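Local coordinates for suppressor of fused family protein (Neisseria gonorrhoeae, PDB 3K5J) that is of unknown function but resembles the N-terminal domain of human Suppressor of fused and may likewise take part in protein binding, at residues A[112-117]-A[173-178]; A[70-75]-A[106-111]; A[9-14]-A[127-132]; A[119-124]-A[134-139]. All blocks are in the same frame, centred on the assembly; numbering follows the deposited sequence.

Overall arrangement
The four contacts lie in or beside one mixed beta sheet. Along the chain contact 3 opens first, with helix 2-15. Contact 2 follows and closes before contact 1 opens; contact 4 falls between the two segments of contact 1, and the second segment of contact 3 falls between those of contact 4. Contacts 1 and 2 touch, their centres about 11 Å apart; contacts 3 and 4 are equally close and touch too. Contact 3 lies across the chain's centre from contacts 1 and 2, about 28 Å from contact 1 between centres. Ile-70 joins contact 2 to contact 4. Strand 116-120 links contacts 1 and 4 directly, and all four reach the same sheet of this Sufu-like fold.

Contact 1: A[112-117]-A[173-178]. With SO4 (sulfate ion), chain D; SO4 (sulfate ion), chain E.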
# COMPACT_ATOMS: atom_id res chain seq x y z
N SER A 112 -1.87 4.99 15.57
CA SER A 112 -0.46 4.64 15.35
C SER A 112 0.39 5.91 15.34
O SER A 112 -0.11 7.00 15.04
CB SER A 112 -0.30 3.93 14.00
OG SER A 112 0.98 3.34 13.80
N SER A 113 1.69 5.72 15.56
CA SER A 113 2.66 6.79 15.36
C SER A 113 3.34 6.71 13.98
O SER A 113 4.16 7.58 13.64
CB SER A 113 3.78 6.74 16.43
OG SER A 113 4.63 5.62 16.23
N PHE A 114 3.04 5.67 13.19
CA PHE A 114 3.77 5.46 11.93
C PHE A 114 3.15 6.35 10.85
O PHE A 114 1.94 6.25 10.60
CB PHE A 114 3.80 4.00 11.52
CG PHE A 114 4.13 3.04 12.63
CD1 PHE A 114 4.95 3.40 13.71
CD2 PHE A 114 3.68 1.75 12.58
CE1 PHE A 114 5.20 2.50 14.73
CE2 PHE A 114 3.99 0.84 13.59
CZ PHE A 114 4.74 1.24 14.67
N ARG A 115 3.97 7.21 10.25
CA ARG A 115 3.53 8.22 9.29
C ARG A 115 4.15 8.03 7.91
O ARG A 115 4.00 8.91 7.06
CB ARG A 115 3.97 9.60 9.79
CG ARG A 115 3.53 9.94 11.19
CD ARG A 115 4.20 11.26 11.65
NE ARG A 115 3.63 12.42 10.96
CZ ARG A 115 2.51 13.03 11.32
NH1 ARG A 115 1.86 12.69 12.42
NH2 ARG A 115 2.11 14.04 10.61
N HIS A 116 4.86 6.93 7.70
CA HIS A 116 5.50 6.63 6.43
C HIS A 116 5.24 5.20 6.02
O HIS A 116 5.18 4.32 6.87
CB HIS A 116 7.03 6.82 6.51
CG HIS A 116 7.46 8.19 6.89
ND1 HIS A 116 7.53 8.57 8.21
CD2 HIS A 116 7.86 9.26 6.14
CE1 HIS A 116 7.95 9.83 8.26
NE2 HIS A 116 8.16 10.27 7.03
N PHE A 117 5.24 4.97 4.72
CA PHE A 117 5.33 3.64 4.13
C PHE A 117 6.66 3.48 3.42
O PHE A 117 7.17 4.43 2.88
CB PHE A 117 4.24 3.43 3.06
CG PHE A 117 2.81 3.53 3.55
CD1 PHE A 117 2.30 2.66 4.53
CD2 PHE A 117 1.92 4.40 2.93
CE1 PHE A 117 0.98 2.70 4.90
CE2 PHE A 117 0.60 4.44 3.31
CZ PHE A 117 0.13 3.59 4.30
N ILE A 173 -0.03 -1.75 15.20
CA ILE A 173 0.08 -0.31 15.08
C ILE A 173 1.12 0.32 16.04
O ILE A 173 1.51 1.49 15.84
CB ILE A 173 -1.26 0.44 15.21
CG1 ILE A 173 -1.85 0.33 16.62
CG2 ILE A 173 -2.26 -0.08 14.18
CD1 ILE A 173 -3.03 1.24 16.88
N ASN A 174 1.56 -0.47 17.01
CA ASN A 174 2.56 -0.05 18.01
C ASN A 174 3.76 -1.01 18.04
O ASN A 174 4.42 -1.14 19.08
CB ASN A 174 1.91 0.06 19.41
CG ASN A 174 2.86 0.67 20.45
OD1 ASN A 174 3.47 1.70 20.18
ND2 ASN A 174 2.94 0.06 21.66
N ARG A 175 4.09 -1.69 16.94
CA ARG A 175 5.25 -2.56 16.98
C ARG A 175 6.50 -1.77 17.35
O ARG A 175 6.61 -0.59 17.04
CB ARG A 175 5.49 -3.30 15.67
CG ARG A 175 5.90 -2.46 14.50
CD ARG A 175 6.46 -3.35 13.37
NE ARG A 175 6.81 -2.58 12.19
CZ ARG A 175 7.97 -1.94 12.00
NH1 ARG A 175 8.96 -1.95 12.91
NH2 ARG A 175 8.15 -1.27 10.87
N ALA A 176 7.47 -2.44 17.96
CA ALA A 176 8.74 -1.81 18.26
C ALA A 176 9.49 -1.46 16.99
O ALA A 176 9.45 -2.18 15.97
CB ALA A 176 9.60 -2.71 19.11
N SER A 177 10.22 -0.36 17.04
CA SER A 177 11.22 -0.09 16.00
C SER A 177 12.29 -1.15 15.96
O SER A 177 12.62 -1.75 16.99
CB SER A 177 11.91 1.24 16.22
OG SER A 177 11.06 2.29 15.87
N THR A 178 12.86 -1.35 14.77
CA THR A 178 13.97 -2.29 14.55
C THR A 178 15.33 -1.62 14.53
O THR A 178 16.35 -2.30 14.37
CB THR A 178 13.79 -3.02 13.23
OG1 THR A 178 13.84 -2.10 12.11
CG2 THR A 178 12.54 -3.84 13.26
S SO4 D . 9.85 5.14 17.36
O1 SO4 D . 10.67 5.84 18.31
O2 SO4 D . 10.30 5.38 16.04
O3 SO4 D . 10.03 3.70 17.69
O4 SO4 D . 8.42 5.48 17.53
S SO4 E . 9.93 12.98 4.04
O1 SO4 E . 10.53 13.70 5.18
O2 SO4 E . 10.96 12.99 3.02
O3 SO4 E . 9.62 11.59 4.49
O4 SO4 E . 8.77 13.75 3.55
O HOH W 1 2.99 3.57 16.95
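Ser-112 and Phe-114 both meet the backbone carbonyl of Ile-173; one direct hydrogen bond and a water bridge join the segments. Ser-112 OG, set anti to its own backbone N (chi1 -169°), donates to Ile-173 O at 2.8 Å, lying in the carbonyl plane on a lone pair. The same OG accepts from Phe-114 N at 3.2 Å, which makes an ST turn; a small hydroxyl suits this place because it can give one bond and take another. Water 1 also donates to Ile-173 O and accepts from Ser-113 N, so two donors grip the carbonyl oxygen. His-116 NE2 bonds weakly to a sulfate, probably from the crystallisation liquor.

Two carbonyl oxygens also approach the Phe-114 ring. Ile-173 O sits 3.3 Å above one face, displaced toward the rim, whereas Arg-175 O approaches the edge, 3.5 Å from CZ. The second approach suits the slightly positive ring hydrogens.

Apolar packing completes the join. Ser-112 CB lies 3.8 Å from Ile-173 CB, and the methylene Arg-175 CG rests 3.9 Å from Phe-114 CZ. The charged end of that arginine goes elsewhere, to a salt bridge with Glu-147 and a bond to Pro-142 O.

The contact thus pins the late loop after helix 156-166 to the chain leading into strand 116-120, beside helix 145-150, which supplies Glu-147, and the end of strand 135-143.

Contact 2: A[70-75]-A[106-111]; sequences ISPFET and RPWVEQ
The loop that runs from strand 65-71 toward helix 77-91 meets, through Pro-72, Phe-73 and Thr-75, the loop between strands 101-103 and 116-120 that carries Trp-108 and Val-109. The join is apolar. Pro-72 and Trp-108 reach tip to tip, with CD of the proline 3.8 Å from CH2 of the indole. Beside it the backbone oxygen Ile-70 O comes to the edge of the same ring, near its plane and 3.6 Å from CZ3, where the weakly positive ring hydrogens can face it. Tryptophan suits the place because its long, flat side chain reaches from its loop to the end of strand 65-71.

Val-109 makes the second patch. Its CG2 lies 3.9 Å from Phe-73 CZ, again tip to tip, and meets the phenylalanine alone of the two partners; its other methyl, CG1, touches both the phenyl ring and, at 4.2 Å, Thr-75 CG2. A beta-branched residue can thus meet two partners at once. Val-109 also touches Glu-77 and His-78 of helix 77-91, and Trp-108 touches Pro-142 of strand 135-143.

Polar bonds tie the strand end to the loop and helix: Ser-71 OG donates to Phe-73 O at 2.7 Å and also bonds His-78 NE2. Thr-75 OG1 bonds Glu-77 and caps a backbone N just beyond the segment. A side chain capping a backbone N ahead of a helix is familiar at helix N-termini, and this one lies in the connection from strand 65-71 to helix 77-91.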
# COMPACT_ATOMS: atom_id res chain seq x y z
N ILE A 70 -2.14 -3.38 4.00
CA ILE A 70 -2.70 -4.49 4.79
C ILE A 70 -3.05 -3.93 6.17
O ILE A 70 -2.18 -3.43 6.87
CB ILE A 70 -1.76 -5.72 4.91
CG1 ILE A 70 -1.06 -6.06 3.59
CG2 ILE A 70 -2.51 -6.91 5.52
CD1 ILE A 70 -0.00 -7.17 3.73
N SER A 71 -4.33 -3.97 6.53
CA SER A 71 -4.83 -3.28 7.72
C SER A 71 -5.41 -4.24 8.74
O SER A 71 -6.18 -5.14 8.38
CB SER A 71 -5.90 -2.28 7.35
OG SER A 71 -6.28 -1.47 8.45
N PRO A 72 -5.10 -4.02 10.02
CA PRO A 72 -5.69 -4.90 11.05
C PRO A 72 -7.20 -4.77 11.23
O PRO A 72 -7.84 -5.68 11.79
CB PRO A 72 -4.90 -4.49 12.33
CG PRO A 72 -4.44 -3.14 12.09
CD PRO A 72 -4.14 -3.06 10.60
N PHE A 73 -7.74 -3.65 10.81
CA PHE A 73 -9.16 -3.40 10.91
C PHE A 73 -9.65 -2.59 9.71
O PHE A 73 -8.86 -1.98 8.97
CB PHE A 73 -9.49 -2.67 12.24
CG PHE A 73 -8.62 -1.43 12.51
CD1 PHE A 73 -8.88 -0.22 11.88
CD2 PHE A 73 -7.57 -1.50 13.41
CE1 PHE A 73 -8.08 0.93 12.14
CE2 PHE A 73 -6.75 -0.37 13.64
CZ PHE A 73 -7.03 0.82 13.05
N GLU A 74 -10.96 -2.62 9.51
CA GLU A 74 -11.62 -1.84 8.48
C GLU A 74 -11.55 -0.39 8.83
O GLU A 74 -11.89 0.04 9.97
CB GLU A 74 -13.09 -2.24 8.39
CG GLU A 74 -13.84 -1.58 7.29
CD GLU A 74 -15.27 -2.06 7.14
OE1 GLU A 74 -15.85 -2.54 8.14
OE2 GLU A 74 -15.79 -1.96 6.00
N THR A 75 -11.15 0.43 7.87
CA THR A 75 -11.14 1.87 8.06
C THR A 75 -11.07 2.59 6.72
O THR A 75 -10.23 2.27 5.89
CB THR A 75 -10.00 2.36 8.94
OG1 THR A 75 -10.01 3.78 8.94
CG2 THR A 75 -8.64 1.83 8.56
N ARG A 106 0.39 12.13 8.01
CA ARG A 106 -0.39 11.83 9.18
C ARG A 106 -0.16 10.35 9.50
O ARG A 106 0.39 9.63 8.67
CB ARG A 106 -1.87 12.09 8.91
CG ARG A 106 -2.50 11.17 7.95
CD ARG A 106 -3.95 11.56 7.77
NE ARG A 106 -4.67 10.56 7.01
CZ ARG A 106 -5.89 10.71 6.54
NH1 ARG A 106 -6.53 11.91 6.71
NH2 ARG A 106 -6.43 9.67 5.87
N PRO A 107 -0.58 9.88 10.68
CA PRO A 107 -0.47 8.46 10.96
C PRO A 107 -1.26 7.62 9.98
O PRO A 107 -2.38 8.00 9.58
CB PRO A 107 -1.01 8.34 12.36
CG PRO A 107 -0.77 9.70 12.95
CD PRO A 107 -1.07 10.63 11.85
N TRP A 108 -0.75 6.45 9.64
CA TRP A 108 -1.45 5.61 8.64
C TRP A 108 -2.85 5.21 9.10
O TRP A 108 -3.75 5.10 8.29
CB TRP A 108 -0.61 4.39 8.25
CG TRP A 108 -0.44 3.32 9.25
CD1 TRP A 108 0.15 3.41 10.49
CD2 TRP A 108 -0.82 1.93 9.10
NE1 TRP A 108 0.16 2.18 11.10
CE2 TRP A 108 -0.42 1.26 10.27
CE3 TRP A 108 -1.43 1.19 8.07
CZ2 TRP A 108 -0.66 -0.12 10.45
CZ3 TRP A 108 -1.63 -0.15 8.23
CH2 TRP A 108 -1.29 -0.80 9.43
N VAL A 109 -2.97 4.93 10.41
CA VAL A 109 -4.25 4.84 11.09
C VAL A 109 -4.11 5.70 12.37
O VAL A 109 -3.01 5.80 12.95
CB VAL A 109 -4.68 3.42 11.39
CG1 VAL A 109 -4.86 2.60 10.12
CG2 VAL A 109 -3.72 2.68 12.29
N GLU A 110 -5.23 6.30 12.80
CA GLU A 110 -5.25 7.35 13.85
C GLU A 110 -4.38 7.06 15.05
O GLU A 110 -3.64 7.95 15.48
CB GLU A 110 -6.70 7.61 14.37
CG GLU A 110 -6.83 8.80 15.40
CD GLU A 110 -8.16 8.79 16.17
OE1 GLU A 110 -9.00 7.88 15.96
OE2 GLU A 110 -8.35 9.69 17.02
N GLN A 111 -4.48 5.88 15.61
CA GLN A 111 -3.79 5.64 16.89
C GLN A 111 -2.34 5.21 16.78
O GLN A 111 -1.65 5.06 17.77
CB GLN A 111 -4.58 4.68 17.77
CG GLN A 111 -5.92 5.26 18.24
CD GLN A 111 -5.71 6.35 19.27
OE1 GLN A 111 -5.03 6.15 20.28
NE2 GLN A 111 -6.27 7.53 19.02

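Contact 3: A[9-14]-A[127-132]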
# COMPACT_ATOMS: atom_id res chain seq x y z
N LEU A 9 -9.49 -5.92 -10.66
CA LEU A 9 -10.43 -6.66 -9.81
C LEU A 9 -10.33 -8.16 -10.06
O LEU A 9 -10.29 -8.94 -9.10
CB LEU A 9 -11.86 -6.19 -10.07
CG LEU A 9 -12.99 -6.90 -9.30
CD1 LEU A 9 -12.74 -6.92 -7.80
CD2 LEU A 9 -14.33 -6.28 -9.68
N SER A 10 -10.25 -8.56 -11.32
CA SER A 10 -10.12 -10.00 -11.67
C SER A 10 -8.85 -10.60 -11.12
O SER A 10 -8.83 -11.72 -10.65
CB SER A 10 -10.16 -10.16 -13.18
OG SER A 10 -11.47 -9.91 -13.65
N HIS A 11 -7.76 -9.83 -11.19
CA HIS A 11 -6.47 -10.24 -10.66
C HIS A 11 -6.57 -10.48 -9.14
O HIS A 11 -6.14 -11.51 -8.62
CB HIS A 11 -5.41 -9.17 -10.98
CG HIS A 11 -4.06 -9.47 -10.43
ND1 HIS A 11 -3.29 -10.54 -10.86
CD2 HIS A 11 -3.33 -8.82 -9.49
CE1 HIS A 11 -2.14 -10.52 -10.20
NE2 HIS A 11 -2.14 -9.49 -9.36
N LEU A 12 -7.20 -9.55 -8.44
CA LEU A 12 -7.35 -9.69 -7.00
C LEU A 12 -8.30 -10.83 -6.64
O LEU A 12 -8.05 -11.57 -5.70
CB LEU A 12 -7.85 -8.38 -6.37
CG LEU A 12 -7.04 -7.12 -6.62
CD1 LEU A 12 -7.71 -5.89 -6.03
CD2 LEU A 12 -5.59 -7.31 -6.14
N GLN A 13 -9.38 -10.97 -7.40
CA GLN A 13 -10.38 -12.00 -7.13
C GLN A 13 -9.80 -13.41 -7.35
O GLN A 13 -10.14 -14.37 -6.61
CB GLN A 13 -11.64 -11.78 -7.96
CG GLN A 13 -12.79 -12.62 -7.54
CD GLN A 13 -13.29 -12.31 -6.12
OE1 GLN A 13 -14.11 -11.39 -5.96
NE2 GLN A 13 -12.83 -13.08 -5.09
N LYS A 14 -8.93 -13.54 -8.35
CA LYS A 14 -8.21 -14.80 -8.66
C LYS A 14 -7.26 -15.17 -7.53
O LYS A 14 -7.12 -16.36 -7.17
CB LYS A 14 -7.44 -14.66 -9.98
CG LYS A 14 -6.58 -15.86 -10.37
CD LYS A 14 -5.64 -15.52 -11.50
CE LYS A 14 -4.46 -16.47 -11.50
NZ LYS A 14 -4.92 -17.87 -11.62
N GLN A 127 4.49 -13.84 -5.83
CA GLN A 127 4.51 -13.45 -7.20
C GLN A 127 3.16 -13.51 -7.88
O GLN A 127 2.91 -12.74 -8.81
CB GLN A 127 5.48 -14.33 -7.97
CG GLN A 127 5.79 -13.80 -9.39
CD GLN A 127 6.67 -14.75 -10.13
OE1 GLN A 127 6.22 -15.83 -10.53
NE2 GLN A 127 7.93 -14.37 -10.28
N GLU A 128 2.26 -14.39 -7.41
CA GLU A 128 0.93 -14.47 -8.04
C GLU A 128 0.16 -13.16 -7.88
O GLU A 128 -0.64 -12.80 -8.75
CB GLU A 128 0.08 -15.61 -7.45
CG GLU A 128 -1.25 -15.86 -8.20
CD GLU A 128 -2.05 -17.00 -7.62
OE1 GLU A 128 -1.61 -17.61 -6.63
OE2 GLU A 128 -3.13 -17.25 -8.15
N LEU A 129 0.39 -12.45 -6.78
CA LEU A 129 -0.16 -11.12 -6.60
C LEU A 129 0.73 -10.05 -7.27
O LEU A 129 0.22 -9.13 -7.90
CB LEU A 129 -0.37 -10.79 -5.14
CG LEU A 129 -1.02 -9.41 -4.90
CD1 LEU A 129 -2.48 -9.35 -5.42
CD2 LEU A 129 -0.98 -9.00 -3.38
N GLU A 130 2.05 -10.19 -7.17
CA GLU A 130 3.00 -9.20 -7.66
C GLU A 130 2.78 -8.77 -9.11
O GLU A 130 2.87 -7.59 -9.40
CB GLU A 130 4.43 -9.74 -7.48
CG GLU A 130 5.54 -8.73 -7.79
CD GLU A 130 6.87 -9.39 -8.03
OE1 GLU A 130 6.94 -10.64 -8.10
OE2 GLU A 130 7.85 -8.63 -8.09
N TYR A 131 2.58 -9.73 -10.02
CA TYR A 131 2.46 -9.44 -11.45
C TYR A 131 1.10 -9.75 -11.99
O TYR A 131 0.58 -10.85 -11.81
CB TYR A 131 3.49 -10.24 -12.27
CG TYR A 131 4.87 -9.59 -12.33
CD1 TYR A 131 5.85 -9.80 -11.36
CD2 TYR A 131 5.21 -8.80 -13.41
CE1 TYR A 131 7.09 -9.18 -11.46
CE2 TYR A 131 6.44 -8.16 -13.50
CZ TYR A 131 7.40 -8.36 -12.53
OH TYR A 131 8.64 -7.74 -12.64
N MSE A 132 0.59 -8.78 -12.73
CA MSE A 132 -0.53 -8.91 -13.65
C MSE A 132 -0.25 -8.25 -15.01
O MSE A 132 -0.18 -7.06 -15.08
CB MSE A 132 -1.68 -8.08 -13.08
CG MSE A 132 -2.96 -8.01 -13.82
SE MSE A 132 -4.11 -6.59 -13.32
CE MSE A 132 -3.40 -4.99 -14.05
O HOH W 2 -3.96 -13.42 -9.14
O HOH W 3 -4.92 -18.05 -6.51
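His-11 and Leu-12, on helix 2-15, face the short helix 127-130 and strand 131-132 that follows it, with CA atoms 6.8 Å apart for His-11 and Met-132 and 7.3 Å for Leu-12 and Leu-129. Tyr-131 is the first residue to leave helical geometry, so the chain turns from helix into strand just where the histidine arrives.

His-11 carries the contact. CG lies anti to the backbone N (chi1 178°), pointing from the helix toward the other segment, and NE2 of the ring donates to Leu-129 O at 2.8 Å in a nearly straight bond (164°). The oxygen lies in the imidazole plane, although the donor is tilted from the carbonyl plane. Next to it CE1 approaches Glu-128 O at 3.1 Å and Tyr-131 O at 3.2 Å. The CB of selenomethionine Met-132 stands over the ring centre, 3.7 Å from it, a CH-pi contact. Phe-137 stacks with the histidine as well.

Leu-12 CD2 meets Leu-129 CD1 at 3.8 Å, a purely apolar touch between branched ends. At the exposed rim, Lys-14 NZ and Glu-128 OE2 form only a long salt bridge; both residues have a second conformer, so its strength is doubtful. Water 2 donates to His-11 O and, weakly, to Glu-128 O.

Histidine suits this place because it offers a flat face to a methylene and an N-H to a carbonyl at a helix C-terminal end. Two further carbonyl oxygens near CE1 may polarise its C-H; the bond to Leu-129 O uses the NE2-H.

Contact 4: A[119-124]-A[134-139]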
# COMPACT_ATOMS: atom_id res chain seq x y z
N ILE A 119 7.83 1.45 0.17
CA ILE A 119 7.29 0.76 -1.03
C ILE A 119 8.12 -0.52 -1.19
O ILE A 119 9.34 -0.47 -1.40
CB ILE A 119 7.32 1.63 -2.29
CG1 ILE A 119 6.47 2.90 -2.08
CG2 ILE A 119 6.84 0.80 -3.47
CD1 ILE A 119 6.53 3.92 -3.17
N SER A 120 7.45 -1.65 -1.03
CA SER A 120 8.06 -2.96 -0.94
C SER A 120 7.50 -3.99 -1.90
O SER A 120 6.36 -3.86 -2.36
CB SER A 120 7.90 -3.48 0.48
OG SER A 120 8.42 -2.57 1.44
N LEU A 121 8.28 -5.03 -2.17
CA LEU A 121 7.73 -6.19 -2.85
C LEU A 121 6.68 -6.83 -1.94
O LEU A 121 6.73 -6.67 -0.71
CB LEU A 121 8.82 -7.18 -3.21
CG LEU A 121 9.81 -6.73 -4.25
CD1 LEU A 121 10.99 -7.70 -4.39
CD2 LEU A 121 9.14 -6.43 -5.62
N PRO A 122 5.70 -7.55 -2.52
CA PRO A 122 4.51 -8.00 -1.74
C PRO A 122 4.82 -9.32 -1.01
O PRO A 122 4.20 -10.36 -1.28
CB PRO A 122 3.44 -8.13 -2.82
CG PRO A 122 4.20 -8.52 -4.05
CD PRO A 122 5.46 -7.66 -3.97
N TYR A 123 5.74 -9.27 -0.07
CA TYR A 123 6.23 -10.47 0.60
C TYR A 123 5.16 -11.36 1.24
O TYR A 123 5.28 -12.58 1.19
CB TYR A 123 7.30 -10.10 1.63
CG TYR A 123 8.53 -9.44 1.04
CD1 TYR A 123 9.32 -10.12 0.13
CD2 TYR A 123 8.87 -8.13 1.34
CE1 TYR A 123 10.45 -9.52 -0.40
CE2 TYR A 123 9.99 -7.53 0.82
CZ TYR A 123 10.78 -8.21 -0.08
OH TYR A 123 11.87 -7.57 -0.61
N PRO A 124 4.06 -10.78 1.79
CA PRO A 124 3.04 -11.67 2.40
C PRO A 124 2.30 -12.57 1.42
O PRO A 124 1.72 -13.59 1.82
CB PRO A 124 2.08 -10.68 3.08
CG PRO A 124 2.95 -9.49 3.37
CD PRO A 124 3.82 -9.37 2.17
N ASN A 134 1.58 -6.39 -17.62
CA ASN A 134 2.06 -4.97 -17.70
C ASN A 134 2.15 -4.21 -16.37
O ASN A 134 2.71 -3.10 -16.36
CB ASN A 134 1.47 -4.02 -18.80
CG ASN A 134 1.66 -4.58 -20.21
OD1 ASN A 134 2.76 -4.95 -20.59
ND2 ASN A 134 0.58 -4.60 -20.99
N VAL A 135 1.70 -4.83 -15.26
CA VAL A 135 1.55 -4.08 -14.02
C VAL A 135 1.94 -4.89 -12.81
O VAL A 135 1.62 -6.06 -12.69
CB VAL A 135 0.09 -3.57 -13.90
CG1 VAL A 135 -0.18 -2.88 -12.60
CG2 VAL A 135 -0.26 -2.60 -15.10
N ARG A 136 2.62 -4.23 -11.88
CA ARG A 136 2.98 -4.87 -10.63
C ARG A 136 2.22 -4.30 -9.45
O ARG A 136 1.68 -3.21 -9.53
CB ARG A 136 4.46 -4.67 -10.43
CG ARG A 136 5.31 -5.36 -11.52
CD ARG A 136 6.78 -5.00 -11.40
NE ARG A 136 7.41 -5.76 -10.33
CZ ARG A 136 8.67 -5.54 -9.93
NH1 ARG A 136 9.40 -4.53 -10.42
NH2 ARG A 136 9.18 -6.33 -9.03
N PHE A 137 2.15 -5.07 -8.37
CA PHE A 137 1.45 -4.69 -7.13
C PHE A 137 2.44 -4.64 -5.99
O PHE A 137 3.01 -5.67 -5.60
CB PHE A 137 0.33 -5.69 -6.83
CG PHE A 137 -0.83 -5.52 -7.79
CD1 PHE A 137 -0.78 -6.03 -9.08
CD2 PHE A 137 -1.95 -4.83 -7.39
CE1 PHE A 137 -1.77 -5.75 -9.98
CE2 PHE A 137 -2.99 -4.59 -8.29
CZ PHE A 137 -2.89 -5.07 -9.58
N PHE A 138 2.68 -3.43 -5.51
CA PHE A 138 3.64 -3.18 -4.45
C PHE A 138 2.94 -2.91 -3.12
O PHE A 138 1.86 -2.33 -3.06
CB PHE A 138 4.58 -1.98 -4.79
CG PHE A 138 5.48 -2.20 -5.97
CD1 PHE A 138 5.83 -3.45 -6.42
CD2 PHE A 138 5.91 -1.10 -6.68
CE1 PHE A 138 6.69 -3.58 -7.49
CE2 PHE A 138 6.75 -1.25 -7.79
CZ PHE A 138 7.11 -2.51 -8.18
N TRP A 139 3.62 -3.31 -2.05
CA TRP A 139 3.14 -3.22 -0.67
C TRP A 139 3.60 -1.93 -0.01
O TRP A 139 4.79 -1.60 -0.00
CB TRP A 139 3.69 -4.42 0.08
CG TRP A 139 3.36 -4.55 1.49
CD1 TRP A 139 2.26 -4.10 2.12
CD2 TRP A 139 4.08 -5.32 2.45
NE1 TRP A 139 2.24 -4.50 3.43
CE2 TRP A 139 3.36 -5.26 3.66
CE3 TRP A 139 5.27 -6.04 2.42
CZ2 TRP A 139 3.77 -5.92 4.81
CZ3 TRP A 139 5.70 -6.67 3.56
CH2 TRP A 139 4.95 -6.62 4.73
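Ser-120 and Trp-139 form an antiparallel, hydrogen-bonded pair where strand 116-120 runs beside strand 135-143 in the central sheet. Ser-120 N bonds Trp-139 O at 2.9 Å, and Trp-139 N returns a bond to Ser-120 O. Just past this pair the chain peels away from the sheet in an inverse gamma turn centred on Pro-122, with Tyr-123 N bonded to Leu-121 O.

The tight part gathers round the indole. Trp-139 CG lies anti to its backbone N (chi1 179°), which points it from the strand toward Pro-124, whose CD sits over the six-membered ring, a CH-pi contact 3.8 Å from its centroid. At the ring edge and in its plane Leu-121 O lies 3.5 Å from CE3. A rigid proline suits a broad aromatic face, since its ring methylenes can lie against it. Tyr-170 (edge-to-face) and Phe-68 also meet the tryptophan ring. On the other face of the sheet, Ile-119 CG2 packs on Phe-138 CB at 3.8 Å.

The looser, more exposed parts are Leu-121, Tyr-123 and Arg-136. Tyr-123 is exposed, with a glycerol molecule about 4 Å from its side chain, and only CD2 approaches Trp-139 CZ3, at 4.1 Å. Arg-136 lays its guanidinium beneath Phe-138 CE1, and its NH2, 3.4 Å from Leu-121 CD2, is held by a salt bridge to Glu-130; the long aliphatic stem suits such a partly exposed rim.

One polar atom remains without a partner: buried Phe-137 O faces Pro-122 CG at 3.5 Å.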